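Local coordinates for Dps family DNA-binding stress response protein (Thermosynechococcus elongatus, PDB 2C41), which probably binds and oxidises iron and associates with DNA, as Dps-family stress proteins do, working as a twelve-subunit ferritin-like assembly, at residues G52-A57 against H139-W144; A84-S89 against E107-E112. All coordinates share one frame; numbering follows the deposited sequence.

Contact 1: G52-A57 against H139-W144; sequences GSEVFA and HQKHRW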
loop_
_atom_site.group_PDB
_atom_site.type_symbol
_atom_site.label_atom_id
_atom_site.label_comp_id
_atom_site.label_asym_id
_atom_site.label_seq_id
_atom_site.Cartn_x
_atom_site.Cartn_y
_atom_site.Cartn_z
ATOM N N GLY C 52 13.664 20.508 5.773
ATOM C CA GLY C 52 12.550 21.397 6.107
ATOM C C GLY C 52 11.330 20.638 6.602
ATOM O O GLY C 52 10.685 21.058 7.565
ATOM N N SER C 53 11.016 19.522 5.948
ATOM C CA SER C 53 9.872 18.688 6.350
ATOM C C SER C 53 10.044 18.068 7.728
ATOM O O SER C 53 9.072 17.920 8.466
ATOM C CB SER C 53 9.612 17.587 5.321
ATOM O OG SER C 53 9.033 18.151 4.163
ATOM N N GLU C 54 11.276 17.687 8.062
ATOM C CA GLU C 54 11.571 17.131 9.375
ATOM C C GLU C 54 11.463 18.175 10.478
ATOM O O GLU C 54 10.922 17.896 11.543
ATOM C CB GLU C 54 12.934 16.452 9.383
ATOM C CG GLU C 54 12.925 15.159 8.568
ATOM C CD GLU C 54 14.197 14.362 8.737
ATOM O OE1 GLU C 54 14.092 13.168 9.091
ATOM O OE2 GLU C 54 15.293 14.928 8.533
ATOM N N VAL C 55 11.939 19.382 10.203
ATOM C CA VAL C 55 11.750 20.500 11.131
ATOM C C VAL C 55 10.259 20.833 11.260
ATOM O O VAL C 55 9.760 21.038 12.361
ATOM C CB VAL C 55 12.537 21.748 10.700
ATOM C CG1 VAL C 55 12.153 22.948 11.564
ATOM C CG2 VAL C 55 14.050 21.492 10.791
ATOM N N PHE C 56 9.553 20.840 10.129
ATOM C CA PHE C 56 8.120 21.124 10.119
ATOM C C PHE C 56 7.349 20.282 11.129
ATOM O O PHE C 56 6.524 20.814 11.879
ATOM C CB PHE C 56 7.517 20.877 8.728
ATOM C CG PHE C 56 6.018 20.991 8.707
ATOM C CD1 PHE C 56 5.218 19.851 8.768
ATOM C CD2 PHE C 56 5.410 22.241 8.659
ATOM C CE1 PHE C 56 3.826 19.956 8.763
ATOM C CE2 PHE C 56 4.014 22.358 8.653
ATOM C CZ PHE C 56 3.228 21.211 8.706
ATOM N N ALA C 57 7.618 18.975 11.130
ATOM C CA ALA C 57 6.923 18.017 11.993
ATOM C C ALA C 57 7.067 18.373 13.465
ATOM O O ALA C 57 6.211 18.035 14.287
ATOM C CB ALA C 57 7.447 16.614 11.741
ATOM N N HIS C 139 18.186 17.472 14.393
ATOM C CA HIS C 139 18.996 18.673 14.158
ATOM C C HIS C 139 20.475 18.348 13.950
ATOM O O HIS C 139 21.144 18.939 13.083
ATOM C CB HIS C 139 18.796 19.679 15.291
ATOM C CG HIS C 139 17.577 20.522 15.110
ATOM N ND1 HIS C 139 16.405 20.309 15.805
ATOM C CD2 HIS C 139 17.336 21.554 14.271
ATOM C CE1 HIS C 139 15.502 21.193 15.417
ATOM N NE2 HIS C 139 16.040 21.954 14.483
ATOM N N GLN C 140 20.981 17.393 14.729
ATOM C CA GLN C 140 22.378 16.967 14.576
ATOM C C GLN C 140 22.617 16.312 13.210
ATOM O O GLN C 140 23.674 16.510 12.596
ATOM C CB GLN C 140 22.798 16.072 15.736
ATOM C CG GLN C 140 22.901 16.876 17.032
ATOM C CD GLN C 140 22.957 16.036 18.292
ATOM O OE1 GLN C 140 22.359 14.957 18.383
ATOM N NE2 GLN C 140 23.659 16.559 19.303
ATOM N N LYS C 141 21.631 15.562 12.724
ATOM C CA LYS C 141 21.721 14.967 11.382
ATOM C C LYS C 141 21.759 16.052 10.307
ATOM O O LYS C 141 22.614 16.030 9.416
ATOM C CB LYS C 141 20.554 14.011 11.112
ATOM C CG LYS C 141 20.618 13.364 9.713
ATOM C CD LYS C 141 19.401 12.473 9.425
ATOM C CE LYS C 141 18.126 13.308 9.237
ATOM N NZ LYS C 141 17.037 12.520 8.591
ATOM N N HIS C 142 20.848 17.016 10.422
ATOM C CA HIS C 142 20.754 18.129 9.479
ATOM C C HIS C 142 22.052 18.921 9.419
ATOM O O HIS C 142 22.530 19.265 8.336
ATOM C CB HIS C 142 19.612 19.064 9.872
ATOM C CG HIS C 142 18.246 18.467 9.700
ATOM N ND1 HIS C 142 17.101 19.096 10.141
ATOM C CD2 HIS C 142 17.842 17.305 9.131
ATOM C CE1 HIS C 142 16.049 18.350 9.849
ATOM N NE2 HIS C 142 16.472 17.254 9.241
ATOM N N ARG C 143 22.619 19.200 10.592
ATOM C CA ARG C 143 23.872 19.942 10.696
ATOM C C ARG C 143 25.013 19.198 9.998
ATOM O O ARG C 143 25.802 19.796 9.268
ATOM C CB ARG C 143 24.208 20.194 12.173
ATOM C CG ARG C 143 25.576 20.821 12.394
ATOM C CD ARG C 143 25.904 20.908 13.885
ATOM N NE ARG C 143 27.282 21.348 14.073
ATOM C CZ ARG C 143 28.342 20.539 14.083
ATOM N NH1 ARG C 143 29.559 21.055 14.252
ATOM N NH2 ARG C 143 28.192 19.219 13.925
ATOM N N TRP C 144 25.103 17.891 10.239
ATOM C CA TRP C 144 26.111 17.067 9.582
ATOM C C TRP C 144 25.990 17.128 8.042
ATOM O O TRP C 144 26.975 17.413 7.358
ATOM C CB TRP C 144 26.064 15.631 10.123
ATOM C CG TRP C 144 26.654 14.614 9.201
ATOM C CD1 TRP C 144 27.879 14.650 8.596
ATOM C CD2 TRP C 144 26.030 13.401 8.785
ATOM N NE1 TRP C 144 28.050 13.529 7.810
ATOM C CE2 TRP C 144 26.929 12.745 7.915
ATOM C CE3 TRP C 144 24.790 12.805 9.060
ATOM C CZ2 TRP C 144 26.624 11.522 7.307
ATOM C CZ3 TRP C 144 24.490 11.580 8.462
ATOM C CH2 TRP C 144 25.408 10.957 7.593
#
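Glu-54 OE2 takes two donors from the facing helix, His-142 and Lys-141. The ring N-H of His-142 at NE2 reaches OE2 at 2.7 Å, a His-carboxylate hydrogen bond with an N-H...O angle of 162°. The oxygen lies close to the imidazole plane, while the proton arrives on the anti side of the carboxylate, somewhat out of its plane. Lys-141 comes from the other side of the oxygen: its NZ uses the syn lone pair of OE2 at 3.0 Å in a salt bridge, and adds a weak bond to Glu-54 OE1 at 3.1 Å. The lysine chain is extended as far as CD and then bends at chi3 (70°), which swings CE toward the carboxylate, and it crosses the glutamate chain at about a right angle. With two different donors on one oxygen, the carboxylate is held against rotation, and the positive charge of Lys-141 probably keeps Glu-54 ionised. The groups sit on helices 41-68 and 126-149, two members of the ferritin-like four-helix bundle; segments 52-57 and 139-144 run nearly antiparallel, their axes at 160° and 10.9 Å apart at closest approach. Glu-54 CB lies in the plane of the His-142 ring at its edge, 3.6 Å from NE2. Buried Val-55 adds CG2 at the same ring's edge, 3.8 Å from CE1. CG2 also lies obliquely near the ring of His-139. Met-25 and Tyr-29 of helix 6-35 pack on Val-55, whereas Lys-141 lies against Met-68 of a second subunit.

Contact 2: A84-S89 against E107-E112; sequences ATVTPS and ELIITE
Leu-108, on the third long helix (95-122) of the ferritin-like four-helix bundle, packs against the irregular segment 84-89 that follows the short helix 80-83. Its CG stands anti to the backbone N (chi1 177°), and the two methyls beyond divide the work: CD1 lies 3.4 Å from the carbonyl O of Thr-85, and CD2 sits 3.8 Å from Val-86 CG1 while also touching Thr-85 OG1. Ile-109 comes next, crossing Val-86 at a slant; its CG1 is only 3.5 Å from Val-86 CG1, tighter than usual carbon packing, and its CD1 touches the same methyl. One turn on from Leu-108, Glu-112 extends its chain to meet Thr-85 tip to tip, its OE1 accepting a 2.7 Å hydrogen bond from Thr-85 OG1, and the carboxylate has a second partner in Arg-17 of helix 6-35, a salt bridge through OE2. An alanine at Glu-112 would probably leave the Thr-85 hydroxyl without this acceptor and Arg-17 without its carboxylate mate. Thr-85 OG1 sits between its own backbone N and carbonyl carbon (chi1 53°), and from there it meets Glu-112 OE1 on the syn side, 22° out of the carboxylate plane.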
loop_
_atom_site.group_PDB
_atom_site.type_symbol
_atom_site.label_atom_id
_atom_site.label_comp_id
_atom_site.label_asym_id
_atom_site.label_seq_id
_atom_site.Cartn_x
_atom_site.Cartn_y
_atom_site.Cartn_z
ATOM N N ALA C 84 11.102 33.694 18.882
ATOM C CA ALA C 84 12.183 32.912 18.283
ATOM C C ALA C 84 13.547 33.512 18.583
ATOM O O ALA C 84 13.709 34.736 18.619
ATOM C CB ALA C 84 11.994 32.785 16.763
ATOM N N THR C 85 14.522 32.638 18.807
ATOM C CA THR C 85 15.912 33.047 18.962
ATOM C C THR C 85 16.775 32.714 17.744
ATOM O O THR C 85 17.859 33.269 17.601
ATOM C CB THR C 85 16.549 32.443 20.218
ATOM O OG1 THR C 85 16.354 31.023 20.211
ATOM C CG2 THR C 85 15.920 33.044 21.474
ATOM N N VAL C 86 16.309 31.814 16.875
ATOM C CA VAL C 86 16.980 31.601 15.586
ATOM C C VAL C 86 16.825 32.832 14.688
ATOM O O VAL C 86 15.855 33.581 14.804
ATOM C CB VAL C 86 16.498 30.326 14.830
ATOM C CG1 VAL C 86 16.799 29.086 15.641
ATOM C CG2 VAL C 86 15.031 30.411 14.509
ATOM N N THR C 87 17.801 33.041 13.811
ATOM C CA THR C 87 17.781 34.185 12.904
ATOM C C THR C 87 16.820 33.922 11.743
ATOM O O THR C 87 17.012 32.955 10.984
ATOM C CB THR C 87 19.189 34.484 12.332
ATOM O OG1 THR C 87 20.073 34.843 13.402
ATOM C CG2 THR C 87 19.127 35.623 11.330
ATOM N N PRO C 88 15.787 34.776 11.586
ATOM C CA PRO C 88 14.977 34.631 10.378
ATOM C C PRO C 88 15.797 35.102 9.178
ATOM O O PRO C 88 16.481 36.126 9.252
ATOM C CB PRO C 88 13.776 35.552 10.638
ATOM C CG PRO C 88 14.298 36.593 11.583
ATOM C CD PRO C 88 15.319 35.887 12.441
ATOM N N SER C 89 15.768 34.333 8.097
ATOM C CA SER C 89 16.611 34.626 6.946
ATOM C C SER C 89 16.217 35.959 6.329
ATOM O O SER C 89 15.029 36.259 6.214
ATOM C CB SER C 89 16.502 33.517 5.906
ATOM O OG SER C 89 17.532 33.643 4.940
ATOM N N GLU C 107 22.882 24.925 15.054
ATOM C CA GLU C 107 23.776 24.879 16.207
ATOM C C GLU C 107 23.167 25.594 17.413
ATOM O O GLU C 107 23.279 25.120 18.547
ATOM C CB GLU C 107 25.147 25.439 15.826
ATOM C CG GLU C 107 25.913 24.435 14.971
ATOM C CD GLU C 107 27.275 24.898 14.544
ATOM O OE1 GLU C 107 27.579 26.109 14.681
ATOM O OE2 GLU C 107 28.034 24.039 14.043
ATOM N N LEU C 108 22.505 26.722 17.165
ATOM C CA LEU C 108 21.791 27.423 18.236
ATOM C C LEU C 108 20.703 26.515 18.816
ATOM O O LEU C 108 20.593 26.380 20.042
ATOM C CB LEU C 108 21.194 28.760 17.755
ATOM C CG LEU C 108 20.359 29.586 18.750
ATOM C CD1 LEU C 108 20.367 31.056 18.393
ATOM C CD2 LEU C 108 18.916 29.094 18.839
ATOM N N ILE C 109 19.905 25.905 17.945
ATOM C CA ILE C 109 18.827 25.015 18.394
ATOM C C ILE C 109 19.362 23.805 19.167
ATOM O O ILE C 109 18.805 23.443 20.207
ATOM C CB ILE C 109 17.932 24.566 17.229
ATOM C CG1 ILE C 109 17.152 25.775 16.687
ATOM C CG2 ILE C 109 16.963 23.458 17.686
ATOM C CD1 ILE C 109 16.408 25.504 15.380
ATOM N N ILE C 110 20.442 23.200 18.672
ATOM C CA ILE C 110 21.076 22.059 19.349
ATOM C C ILE C 110 21.522 22.456 20.763
ATOM O O ILE C 110 21.253 21.751 21.733
ATOM C CB ILE C 110 22.274 21.493 18.545
ATOM C CG1 ILE C 110 21.765 20.799 17.265
ATOM C CG2 ILE C 110 23.113 20.525 19.408
ATOM C CD1 ILE C 110 22.846 20.585 16.205
ATOM N N THR C 111 22.184 23.600 20.876
ATOM C CA THR C 111 22.592 24.099 22.187
ATOM C C THR C 111 21.373 24.304 23.090
ATOM O O THR C 111 21.361 23.837 24.232
ATOM C CB THR C 111 23.420 25.389 22.079
ATOM O OG1 THR C 111 24.669 25.074 21.454
ATOM C CG2 THR C 111 23.691 26.005 23.467
ATOM N N GLU C 112 20.361 24.987 22.566
ATOM C CA GLU C 112 19.141 25.248 23.326
ATOM C C GLU C 112 18.407 23.977 23.747
ATOM O O GLU C 112 17.923 23.896 24.876
ATOM C CB GLU C 112 18.200 26.178 22.562
ATOM C CG GLU C 112 18.716 27.619 22.489
ATOM C CD GLU C 112 17.678 28.607 22.004
ATOM O OE1 GLU C 112 17.962 29.824 22.043
ATOM O OE2 GLU C 112 16.578 28.187 21.579
#

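Contact 1 lies in the bundle interior and joins two long helices, whereas contact 2 is only partly buried and lays an irregular loop over helix 95-122. Each pairs a glutamate with apolar packing, but the carboxylate of contact 1 answers a histidine and a lysine, that of contact 2 a threonine hydroxyl. Helices 95-122 and 126-149, consecutive in the chain, bring the two contacts together: Arg-143 NE forms a 2.8 Å salt bridge with Glu-107 OE2, and His-139 packs on Ile-109 and Ile-110. Along the sequence contact 2 is nested within the span that contact 1 closes. Met-68 of a second subunit packs on 139-144, and Pro-77 of a third subunit on Pro-88.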